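Local coordinates for protein carboxypeptidase 1 (Deinococcus radiodurans str. R1, PDB 5GIV) that probably removes amino acids one after another from the C-terminus of peptides, with broad specificity, as a zinc-dependent carboxypeptidase of the M32 family, at residues Ala97-Ala102 / Ser147-Phe152; Arg106-His111 / Leu139-Gln144; Gly113-Ala118 / His409-Pro414; Leu428-Tyr433 / Gly487-Tyr492. One frame throughout, in Å; residues are numbered along the deposited sequence.

Interaction 1 (Ala97-Ala102 / Ser147-Phe152); sequences ATRIPA and SYFPEF
Arg-99 runs across the ring of Phe-149 before turning its head to Glu-151. CG stands anti to the backbone N (chi1 -174°), and bends at the next two torsions fold the chain over one face of the ring, putting CG of Arg-99 3.9 Å from the centroid of the Phe-149 ring in a CH-pi contact. CD2 of Phe-149 lies over one face of the Arg-99 guanidinium, toward its rim, the two planes 32° apart. Arg-99 and Glu-151 meet tip to tip: NH1 and NH2 of Arg-99 both donate to the syn side of OE1, with NH2 at 2.8 Å from OE1 of Glu-151. NH1 of Arg-99 also donates to Tyr-148 O at 3.1 Å, on a lone pair, and NE pairs with Glu-95, so arginine suits a place that asks for several donors. Ile-100 meets the Phe-149 ring at its edge, where CG1 is 3.5 Å from CE1. Pro-101 points its CD at the face of the Tyr-148 ring, 3.6 Å from the centroid, a CH-pi contact that suits a proline CH next to nitrogen. The contact joins the end of helix 81-99, and the link beyond it, to the loop after helix 128-147, a surface junction of this helical metallopeptidase fold.

Interaction 2 (Arg106-His111 / Leu139-Gln144); sequences REFSGH and LDLSLQ
Leu-141 fills the space between the helices, and three side chains of segment 106-111 close round it. CB of Leu-141 sits almost exactly over the centre of the Phe-108 ring, 3.9 Å from the centroid and 6° off the normal, a CH-pi contact that suits a flat aromatic. With CG beside the backbone N (chi1 -65°), the branched end of Leu-141 faces the other helix: CD1 of Leu-141 reaches CD1 of Phe-108 at 4.0 Å and CD2 of His-111 at 4.1 Å, while its CD2 touches the carboxylate end of Glu-107. At the edge of the Phe-108 ring, CZ stands 3.9 Å from Ser-142 OG. An alanine in place of Phe-108 would remove the ring and would probably leave Leu-141 and Ser-142 more loosely packed.

Further out, His-111 NE2 is hydrogen-bonded to Thr-138 OG1 and Tyr-134 O, which hold the imidazole beside the leucine. Ser-142 OG bonds to Thr-138 O in its own helix and to Ile-415 N, and Pro-414 packs on both Phe-108 and Ser-142. With segment axes 10.9 Å apart and 149° between their directions, the arrangement is an antiparallel pair of consecutive helices, 102-122 and 128-147: a helical hairpin.

Interaction 3 (Gly113-Ala118 / His409-Pro414); sequences GQSYSA and HWYFGP
Here a loop packs against a helix: residues 409-414, between helices 381-393 and 420-439, meet helix 102-122 in the mainly helical M32 fold. Near the start of segment 409-414, Trp-410 offers its carbonyl O to a water that donates to it at 2.7 Å and also donates to Ser-115 OG, so the loop backbone is joined to the helix indirectly. Its indole is turned elsewhere, NE1 bonding Glu-368.

Tyr-411 supplies the direct polar link. Tyr-411 O accepts from Ser-115 OG at 2.8 Å, in the carbonyl plane, on a lone pair, with a C=O...OG angle of 116°. Serine suits this spot because one small hydroxyl, set anti to its backbone N (chi1 176°), can donate to a carbonyl and accept from the water. An alanine at Ser-115 would lose the hydroxyl and would probably weaken the hold of the helix on this loop backbone. The Tyr-411 side chain leads away, stacking on Trp-119, and its OH bonds Ala-404 O.

Phe-412 adds the apolar part. Its ring stacks face to face with that of Tyr-116, with centroids 4.5 Å apart and planes at 29°; flat aromatics suit this place because one ring can lie over part of the other. The rings overlap off-centre: Tyr-116 CG lies over the rim of the Phe-412 ring, and CB of Tyr-116 comes within 3.4 Å of CD1 of Phe-412.

Interaction 4 (Leu428-Tyr433 / Gly487-Tyr492); sequences LSAQFY and GPYLKY
Two helices of the C-terminal part of the chain, 420-439 and 487-501, cross almost at right angles here, the first turn of the later helix resting on the middle of the earlier one. The segment axes pass within 7.4 Å at 94°, an approach that small residues at the crossing make possible. Ala-430 is the central one: its methyl points at the other helix and sits 3.5 Å from CA of Tyr-489, close to backbone as well as side chain. CB of Ala-430 also stands 4.1 Å from CB of Tyr-489, near the edge of that ring, and 4.3 Å from CB of Tyr-492. Beside it, Pro-488 turns its ring to the backbone of the earlier helix, CB lying 3.9 Å from CA of Gln-431. Proline suits the first turn of a helix, where its missing N-H costs no helical bond, and its compact ring gives a smooth apolar surface.

The larger neighbours carry their polar ends elsewhere. Tyr-489 bonds Asn-358 through OH, and Tyr-492 OH meets Glu-354 and Lys-496. Gln-431 spreads its amide over Ala-483, Thr-480 and Thr-485, tying its helix to the chain just before helix 487-501. The side chain of Tyr-489 is about 13 Å from the zinc ion. The crossing itself is thus apolar and held by close fit, while the hydrogen bonds of the larger side chains, which probably help to fix it, lie around it.

Interaction 2 lies between interactions 1 and 3, on the same side of the chain's centre as each of them. Interaction 1 closes the junction before helix 102-122, while interactions 2 and 3 use successive parts of that helix, their centres about 10 Å apart. Those two touch through Pro-414, and interaction 1 lies about 13 Å from interaction 2, centre to centre. Along the chain, interaction 2 falls between the two segments of interaction 1, whereas interaction 3 crosses both by bringing back residues 409-414. Interaction 4 comes last, about 34 Å from interaction 3 between centres, across the chain's centre. Interaction 3 thus joins an early helix to a late loop, and interaction 4 two late helices, within one family fold.

Interaction 1 (Ala97-Ala102 / Ser147-Phe152)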
# COMPACT_ATOMS: atom_id res chain seq x y z
N ALA A 97 -22.28 -13.81 -11.82
CA ALA A 97 -21.82 -12.45 -12.10
C ALA A 97 -22.65 -11.80 -13.20
O ALA A 97 -22.86 -10.58 -13.17
CB ALA A 97 -20.35 -12.46 -12.49
N THR A 98 -23.15 -12.59 -14.16
CA THR A 98 -23.98 -12.04 -15.23
C THR A 98 -25.46 -12.10 -14.89
O THR A 98 -26.25 -11.41 -15.54
CB THR A 98 -23.75 -12.80 -16.55
OG1 THR A 98 -24.07 -14.20 -16.38
CG2 THR A 98 -22.31 -12.66 -17.01
N ARG A 99 -25.85 -12.87 -13.88
CA ARG A 99 -27.26 -12.96 -13.52
C ARG A 99 -27.78 -11.62 -13.05
O ARG A 99 -28.94 -11.26 -13.31
CB ARG A 99 -27.45 -14.02 -12.43
CG ARG A 99 -28.91 -14.30 -12.09
CD ARG A 99 -29.51 -15.27 -13.10
NE ARG A 99 -28.91 -16.60 -12.96
CZ ARG A 99 -29.35 -17.54 -12.12
NH1 ARG A 99 -30.40 -17.31 -11.34
NH2 ARG A 99 -28.73 -18.70 -12.05
N ILE A 100 -26.96 -10.86 -12.32
CA ILE A 100 -27.38 -9.60 -11.73
C ILE A 100 -27.02 -8.48 -12.69
O ILE A 100 -25.84 -8.35 -13.05
CB ILE A 100 -26.74 -9.38 -10.35
CG1 ILE A 100 -27.00 -10.60 -9.46
CG2 ILE A 100 -27.25 -8.09 -9.71
CD1 ILE A 100 -26.32 -10.52 -8.11
N PRO A 101 -27.98 -7.66 -13.12
CA PRO A 101 -27.67 -6.58 -14.06
C PRO A 101 -26.62 -5.63 -13.52
O PRO A 101 -26.61 -5.31 -12.33
CB PRO A 101 -29.02 -5.87 -14.24
CG PRO A 101 -30.05 -6.88 -13.85
CD PRO A 101 -29.41 -7.73 -12.79
N ALA A 102 -25.73 -5.18 -14.41
CA ALA A 102 -24.67 -4.25 -14.01
C ALA A 102 -25.25 -2.98 -13.39
O ALA A 102 -24.67 -2.42 -12.45
CB ALA A 102 -23.79 -3.91 -15.20
N SER A 147 -33.90 -11.97 -5.63
CA SER A 147 -34.91 -12.35 -6.61
C SER A 147 -34.31 -12.67 -7.98
O SER A 147 -34.97 -13.33 -8.78
CB SER A 147 -35.97 -11.25 -6.74
OG SER A 147 -35.46 -10.10 -7.38
N TYR A 148 -33.09 -12.22 -8.26
CA TYR A 148 -32.42 -12.63 -9.49
C TYR A 148 -32.00 -14.10 -9.46
O TYR A 148 -31.52 -14.60 -10.48
CB TYR A 148 -31.19 -11.77 -9.76
CG TYR A 148 -31.51 -10.34 -10.11
CD1 TYR A 148 -32.14 -10.03 -11.31
CD2 TYR A 148 -31.19 -9.31 -9.24
CE1 TYR A 148 -32.44 -8.71 -11.63
CE2 TYR A 148 -31.48 -8.00 -9.55
CZ TYR A 148 -32.10 -7.71 -10.74
OH TYR A 148 -32.39 -6.40 -11.05
N PHE A 149 -32.17 -14.78 -8.33
CA PHE A 149 -31.81 -16.19 -8.19
C PHE A 149 -33.03 -16.95 -7.67
O PHE A 149 -33.06 -17.40 -6.52
CB PHE A 149 -30.59 -16.36 -7.28
CG PHE A 149 -29.36 -15.71 -7.83
CD1 PHE A 149 -29.15 -14.34 -7.69
CD2 PHE A 149 -28.41 -16.46 -8.52
CE1 PHE A 149 -28.02 -13.74 -8.22
CE2 PHE A 149 -27.28 -15.86 -9.04
CZ PHE A 149 -27.08 -14.50 -8.89
N PRO A 150 -34.06 -17.10 -8.52
CA PRO A 150 -35.28 -17.78 -8.07
C PRO A 150 -35.09 -19.24 -7.71
O PRO A 150 -35.98 -19.82 -7.07
CB PRO A 150 -36.22 -17.64 -9.28
CG PRO A 150 -35.29 -17.50 -10.44
CD PRO A 150 -34.11 -16.73 -9.94
N GLU A 151 -33.96 -19.86 -8.07
CA GLU A 151 -33.73 -21.23 -7.60
C GLU A 151 -33.71 -21.34 -6.08
O GLU A 151 -33.80 -22.45 -5.56
CB GLU A 151 -32.44 -21.79 -8.19
CG GLU A 151 -31.25 -20.88 -8.02
CD GLU A 151 -31.19 -19.87 -9.15
OE1 GLU A 151 -30.15 -19.79 -9.85
OE2 GLU A 151 -32.21 -19.18 -9.35
N PHE A 152 -33.61 -20.22 -5.36
CA PHE A 152 -33.77 -20.21 -3.91
C PHE A 152 -35.14 -19.62 -3.62
O PHE A 152 -35.34 -18.41 -3.71
CB PHE A 152 -32.66 -19.41 -3.22
CG PHE A 152 -31.29 -19.91 -3.53
CD1 PHE A 152 -30.75 -20.97 -2.80
CD2 PHE A 152 -30.53 -19.35 -4.55
CE1 PHE A 152 -29.48 -21.45 -3.08
CE2 PHE A 152 -29.27 -19.83 -4.83
CZ PHE A 152 -28.74 -20.88 -4.09

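Interaction 2 (Arg106-His111 / Leu139-Gln144)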
# COMPACT_ATOMS: atom_id res chain seq x y z
N ARG A 106 -24.19 -1.53 -9.51
CA ARG A 106 -23.73 -0.18 -9.18
C ARG A 106 -24.65 0.51 -8.19
O ARG A 106 -24.17 1.18 -7.26
CB ARG A 106 -23.59 0.65 -10.46
CG ARG A 106 -22.37 0.28 -11.31
CD ARG A 106 -22.20 1.24 -12.48
NE ARG A 106 -23.31 1.13 -13.41
CZ ARG A 106 -23.32 0.32 -14.47
NH1 ARG A 106 -22.27 -0.45 -14.73
NH2 ARG A 106 -24.39 0.28 -15.26
N GLU A 107 -25.96 0.37 -8.36
CA GLU A 107 -26.89 1.02 -7.43
C GLU A 107 -26.69 0.49 -6.01
O GLU A 107 -26.58 1.26 -5.06
CB GLU A 107 -28.33 0.82 -7.90
CG GLU A 107 -29.35 1.53 -7.02
CD GLU A 107 -30.78 1.05 -7.23
OE1 GLU A 107 -30.98 0.05 -7.95
OE2 GLU A 107 -31.71 1.70 -6.69
N PHE A 108 -26.66 -0.84 -5.86
CA PHE A 108 -26.45 -1.44 -4.55
C PHE A 108 -25.10 -1.03 -3.97
O PHE A 108 -25.00 -0.66 -2.79
CB PHE A 108 -26.55 -2.97 -4.67
CG PHE A 108 -26.98 -3.65 -3.40
CD1 PHE A 108 -26.94 -3.00 -2.18
CD2 PHE A 108 -27.45 -4.96 -3.43
CE1 PHE A 108 -27.34 -3.64 -1.02
CE2 PHE A 108 -27.85 -5.60 -2.27
CZ PHE A 108 -27.80 -4.93 -1.07
N SER A 109 -24.05 -1.07 -4.79
CA SER A 109 -22.72 -0.68 -4.33
C SER A 109 -22.68 0.78 -3.90
O SER A 109 -22.07 1.11 -2.87
CB SER A 109 -21.70 -0.94 -5.44
OG SER A 109 -20.49 -0.26 -5.17
N GLY A 110 -23.32 1.67 -4.66
CA GLY A 110 -23.33 3.07 -4.28
C GLY A 110 -24.14 3.33 -3.02
O GLY A 110 -23.75 4.16 -2.19
N HIS A 111 -25.24 2.61 -2.85
CA HIS A 111 -26.07 2.81 -1.67
C HIS A 111 -25.34 2.36 -0.41
O HIS A 111 -25.28 3.10 0.58
CB HIS A 111 -27.39 2.06 -1.80
CG HIS A 111 -28.17 1.99 -0.53
ND1 HIS A 111 -28.92 3.04 -0.04
CD2 HIS A 111 -28.31 0.99 0.38
CE1 HIS A 111 -29.48 2.69 1.10
NE2 HIS A 111 -29.13 1.45 1.38
N LEU A 139 -32.70 -3.27 2.85
CA LEU A 139 -33.54 -4.46 2.91
C LEU A 139 -34.25 -4.70 1.59
O LEU A 139 -34.33 -5.84 1.11
CB LEU A 139 -34.55 -4.34 4.04
CG LEU A 139 -35.49 -5.55 4.11
CD1 LEU A 139 -34.72 -6.82 4.41
CD2 LEU A 139 -36.59 -5.33 5.14
N ASP A 140 -34.77 -3.64 0.97
CA ASP A 140 -35.46 -3.77 -0.31
C ASP A 140 -34.49 -4.25 -1.39
O ASP A 140 -34.81 -5.16 -2.16
CB ASP A 140 -36.11 -2.44 -0.68
CG ASP A 140 -36.64 -2.42 -2.11
OD1 ASP A 140 -37.65 -3.10 -2.40
OD2 ASP A 140 -36.05 -1.69 -2.95
N LEU A 141 -33.30 -3.65 -1.45
CA LEU A 141 -32.30 -4.10 -2.41
C LEU A 141 -31.82 -5.52 -2.12
O LEU A 141 -31.49 -6.26 -3.05
CB LEU A 141 -31.12 -3.13 -2.43
CG LEU A 141 -31.41 -1.71 -2.92
CD1 LEU A 141 -30.19 -0.81 -2.73
CD2 LEU A 141 -31.85 -1.73 -4.38
N SER A 142 -31.73 -5.92 -0.85
CA SER A 142 -31.34 -7.29 -0.54
C SER A 142 -32.36 -8.29 -1.09
O SER A 142 -31.99 -9.31 -1.68
CB SER A 142 -31.16 -7.49 0.97
OG SER A 142 -30.11 -6.69 1.47
N LEU A 143 -33.64 -7.99 -0.91
CA LEU A 143 -34.67 -8.87 -1.46
C LEU A 143 -34.63 -8.87 -2.98
O LEU A 143 -34.79 -9.93 -3.62
CB LEU A 143 -36.04 -8.43 -0.96
CG LEU A 143 -36.28 -8.70 0.52
CD1 LEU A 143 -37.53 -7.97 0.96
CD2 LEU A 143 -36.39 -10.21 0.78
N GLN A 144 -34.40 -7.71 -3.58
CA GLN A 144 -34.31 -7.63 -5.04
C GLN A 144 -33.13 -8.43 -5.57
O GLN A 144 -33.26 -9.16 -6.56
CB GLN A 144 -34.21 -6.17 -5.47
CG GLN A 144 -34.21 -6.01 -6.97
CD GLN A 144 -34.37 -4.57 -7.39
OE1 GLN A 144 -34.79 -3.72 -6.60
NE2 GLN A 144 -34.08 -4.30 -8.66

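Interaction 3 (Gly113-Ala118 / His409-Pro414)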
# COMPACT_ATOMS: atom_id res chain seq x y z
N GLY A 113 -22.31 2.14 0.07
CA GLY A 113 -21.23 3.08 0.33
C GLY A 113 -21.72 4.29 1.11
O GLY A 113 -21.05 4.76 2.03
N GLN A 114 -22.90 4.80 0.75
CA GLN A 114 -23.47 5.93 1.48
C GLN A 114 -24.00 5.50 2.84
O GLN A 114 -23.86 6.24 3.82
CB GLN A 114 -24.59 6.57 0.66
CG GLN A 114 -24.12 7.17 -0.66
CD GLN A 114 -25.20 7.97 -1.36
OE1 GLN A 114 -24.94 9.03 -1.92
NE2 GLN A 114 -26.43 7.45 -1.34
N SER A 115 -24.61 4.31 2.92
CA SER A 115 -25.02 3.76 4.20
C SER A 115 -23.82 3.62 5.14
O SER A 115 -23.87 4.06 6.30
CB SER A 115 -25.70 2.40 3.99
OG SER A 115 -26.04 1.79 5.22
N TYR A 116 -22.74 3.04 4.65
CA TYR A 116 -21.55 2.85 5.47
C TYR A 116 -21.02 4.18 5.99
O TYR A 116 -20.74 4.33 7.19
CB TYR A 116 -20.48 2.10 4.69
CG TYR A 116 -19.16 2.07 5.43
CD1 TYR A 116 -18.97 1.23 6.52
CD2 TYR A 116 -18.13 2.92 5.06
CE1 TYR A 116 -17.78 1.21 7.20
CE2 TYR A 116 -16.92 2.91 5.74
CZ TYR A 116 -16.76 2.05 6.81
OH TYR A 116 -15.56 2.04 7.50
N SER A 117 -20.87 5.16 5.10
CA SER A 117 -20.34 6.46 5.54
C SER A 117 -21.24 7.09 6.60
O SER A 117 -20.75 7.60 7.62
CB SER A 117 -20.16 7.39 4.35
OG SER A 117 -19.11 6.90 3.52
N ALA A 118 -22.56 7.07 6.38
CA ALA A 118 -23.47 7.60 7.39
C ALA A 118 -23.36 6.82 8.71
O ALA A 118 -23.50 7.40 9.79
CB ALA A 118 -24.91 7.58 6.87
N HIS A 409 -22.10 -4.97 9.32
CA HIS A 409 -22.51 -5.80 8.20
C HIS A 409 -23.74 -5.24 7.48
O HIS A 409 -23.71 -5.03 6.26
CB HIS A 409 -22.76 -7.24 8.68
CG HIS A 409 -21.57 -7.88 9.32
ND1 HIS A 409 -20.92 -7.32 10.40
CD2 HIS A 409 -20.90 -9.01 9.02
CE1 HIS A 409 -19.91 -8.09 10.76
NE2 HIS A 409 -19.87 -9.12 9.93
N TRP A 410 -24.82 -4.98 8.21
CA TRP A 410 -26.05 -4.51 7.57
C TRP A 410 -25.96 -3.09 7.03
O TRP A 410 -26.87 -2.65 6.32
CB TRP A 410 -27.22 -4.60 8.55
CG TRP A 410 -27.50 -5.97 9.06
CD1 TRP A 410 -27.14 -7.16 8.48
CD2 TRP A 410 -28.18 -6.32 10.28
NE1 TRP A 410 -27.56 -8.21 9.25
CE2 TRP A 410 -28.20 -7.72 10.36
CE3 TRP A 410 -28.77 -5.57 11.30
CZ2 TRP A 410 -28.79 -8.40 11.43
CZ3 TRP A 410 -29.36 -6.24 12.36
CH2 TRP A 410 -29.37 -7.64 12.41
N TYR A 411 -24.88 -2.36 7.32
CA TYR A 411 -24.74 -1.00 6.84
C TYR A 411 -23.77 -0.86 5.68
O TYR A 411 -23.76 0.19 5.03
CB TYR A 411 -24.31 -0.08 7.99
CG TYR A 411 -25.22 -0.18 9.18
CD1 TYR A 411 -26.40 0.55 9.24
CD2 TYR A 411 -24.92 -1.03 10.23
CE1 TYR A 411 -27.24 0.45 10.32
CE2 TYR A 411 -25.76 -1.14 11.31
CZ TYR A 411 -26.91 -0.40 11.35
OH TYR A 411 -27.75 -0.52 12.43
N PHE A 412 -22.94 -1.88 5.43
CA PHE A 412 -21.99 -1.88 4.33
C PHE A 412 -22.22 -3.06 3.40
O PHE A 412 -21.33 -3.42 2.63
CB PHE A 412 -20.56 -1.88 4.87
CG PHE A 412 -19.54 -1.44 3.87
CD1 PHE A 412 -19.91 -0.69 2.75
CD2 PHE A 412 -18.20 -1.75 4.04
CE1 PHE A 412 -18.96 -0.27 1.83
CE2 PHE A 412 -17.24 -1.34 3.13
CZ PHE A 412 -17.62 -0.60 2.02
N GLY A 413 -23.39 -3.68 3.47
CA GLY A 413 -23.69 -4.82 2.65
C GLY A 413 -25.14 -5.25 2.81
O GLY A 413 -25.94 -4.57 3.46
N PRO A 414 -25.49 -6.39 2.24
CA PRO A 414 -26.88 -6.84 2.29
C PRO A 414 -27.27 -7.25 3.70
O PRO A 414 -26.43 -7.53 4.56
CB PRO A 414 -26.91 -8.05 1.34
CG PRO A 414 -25.62 -8.00 0.58
CD PRO A 414 -24.64 -7.34 1.50
O HOH W 1 -27.90 -0.37 5.40

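Interaction 4 (Leu428-Tyr433 / Gly487-Tyr492)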
# COMPACT_ATOMS: atom_id res chain seq x y z
N LEU A 428 -16.78 -26.03 12.79
CA LEU A 428 -15.82 -26.76 11.96
C LEU A 428 -14.41 -26.73 12.54
O LEU A 428 -13.63 -27.65 12.28
CB LEU A 428 -15.83 -26.19 10.55
CG LEU A 428 -17.05 -26.54 9.69
CD1 LEU A 428 -16.94 -25.90 8.32
CD2 LEU A 428 -17.19 -28.05 9.56
N SER A 429 -14.07 -25.72 13.34
CA SER A 429 -12.72 -25.63 13.89
C SER A 429 -12.37 -26.88 14.69
O SER A 429 -11.29 -27.46 14.53
CB SER A 429 -12.57 -24.37 14.74
OG SER A 429 -13.34 -24.43 15.93
N ALA A 430 -13.28 -27.31 15.58
CA ALA A 430 -13.04 -28.52 16.38
C ALA A 430 -13.13 -29.79 15.54
O ALA A 430 -12.42 -30.76 15.81
CB ALA A 430 -14.02 -28.59 17.55
N GLN A 431 -14.01 -29.81 14.54
CA GLN A 431 -14.14 -30.98 13.68
C GLN A 431 -12.86 -31.19 12.87
O GLN A 431 -12.34 -32.30 12.79
CB GLN A 431 -15.35 -30.82 12.76
CG GLN A 431 -15.65 -32.01 11.84
CD GLN A 431 -17.05 -31.92 11.20
OE1 GLN A 431 -17.90 -31.16 11.66
NE2 GLN A 431 -17.28 -32.69 10.13
N PHE A 432 -12.33 -30.11 12.27
CA PHE A 432 -11.06 -30.23 11.57
C PHE A 432 -9.94 -30.59 12.53
O PHE A 432 -9.09 -31.43 12.23
CB PHE A 432 -10.71 -28.93 10.85
CG PHE A 432 -11.44 -28.76 9.55
CD1 PHE A 432 -11.32 -29.71 8.55
CD2 PHE A 432 -12.23 -27.64 9.33
CE1 PHE A 432 -11.98 -29.56 7.36
CE2 PHE A 432 -12.90 -27.48 8.13
CZ PHE A 432 -12.78 -28.44 7.15
N TYR A 433 -9.93 -29.98 13.71
CA TYR A 433 -8.83 -30.20 14.63
C TYR A 433 -8.77 -31.65 15.09
O TYR A 433 -7.69 -32.25 15.11
CB TYR A 433 -8.96 -29.26 15.82
CG TYR A 433 -7.84 -29.36 16.80
CD1 TYR A 433 -6.67 -28.64 16.61
CD2 TYR A 433 -7.94 -30.18 17.93
CE1 TYR A 433 -5.63 -28.72 17.52
CE2 TYR A 433 -6.91 -30.27 18.84
CZ TYR A 433 -5.76 -29.54 18.63
OH TYR A 433 -4.72 -29.62 19.54
N GLY A 487 -20.83 -32.19 17.04
CA GLY A 487 -20.37 -33.15 18.02
C GLY A 487 -18.99 -32.81 18.55
O GLY A 487 -18.81 -32.55 19.74
N PRO A 488 -17.99 -32.82 17.66
CA PRO A 488 -16.62 -32.54 18.13
C PRO A 488 -16.51 -31.19 18.82
O PRO A 488 -15.77 -31.06 19.80
CB PRO A 488 -15.80 -32.60 16.83
CG PRO A 488 -16.63 -33.45 15.89
CD PRO A 488 -18.05 -33.12 16.22
N TYR A 489 -17.25 -30.20 18.33
CA TYR A 489 -17.25 -28.87 18.93
C TYR A 489 -17.78 -28.90 20.35
O TYR A 489 -17.15 -28.36 21.27
CB TYR A 489 -18.07 -27.92 18.05
CG TYR A 489 -18.17 -26.49 18.52
CD1 TYR A 489 -17.03 -25.72 18.74
CD2 TYR A 489 -19.41 -25.87 18.67
CE1 TYR A 489 -17.12 -24.40 19.14
CE2 TYR A 489 -19.51 -24.55 19.07
CZ TYR A 489 -18.36 -23.82 19.30
OH TYR A 489 -18.45 -22.50 19.69
N LEU A 490 -18.95 -29.52 20.56
CA LEU A 490 -19.52 -29.54 21.91
C LEU A 490 -18.69 -30.39 22.85
O LEU A 490 -18.55 -30.06 24.03
CB LEU A 490 -20.96 -30.03 21.86
CG LEU A 490 -21.92 -29.14 21.06
CD1 LEU A 490 -23.32 -29.71 21.06
CD2 LEU A 490 -21.90 -27.69 21.57
N LYS A 491 -18.11 -31.48 22.35
CA LYS A 491 -17.25 -32.29 23.19
C LYS A 491 -16.03 -31.50 23.65
O LYS A 491 -15.63 -31.57 24.82
CB LYS A 491 -16.79 -33.54 22.45
CG LYS A 491 -15.89 -34.41 23.30
CD LYS A 491 -15.37 -35.63 22.57
CE LYS A 491 -14.36 -36.35 23.46
NZ LYS A 491 -13.58 -37.42 22.77
N TYR A 492 -15.44 -30.72 22.74
CA TYR A 492 -14.25 -29.94 23.07
C TYR A 492 -14.54 -28.90 24.15
O TYR A 492 -13.78 -28.77 25.11
CB TYR A 492 -13.70 -29.27 21.80
CG TYR A 492 -12.98 -27.95 22.05
CD1 TYR A 492 -11.77 -27.92 22.71
CD2 TYR A 492 -13.52 -26.75 21.60
CE1 TYR A 492 -11.11 -26.74 22.94
CE2 TYR A 492 -12.87 -25.55 21.82
CZ TYR A 492 -11.66 -25.56 22.50
OH TYR A 492 -10.99 -24.38 22.74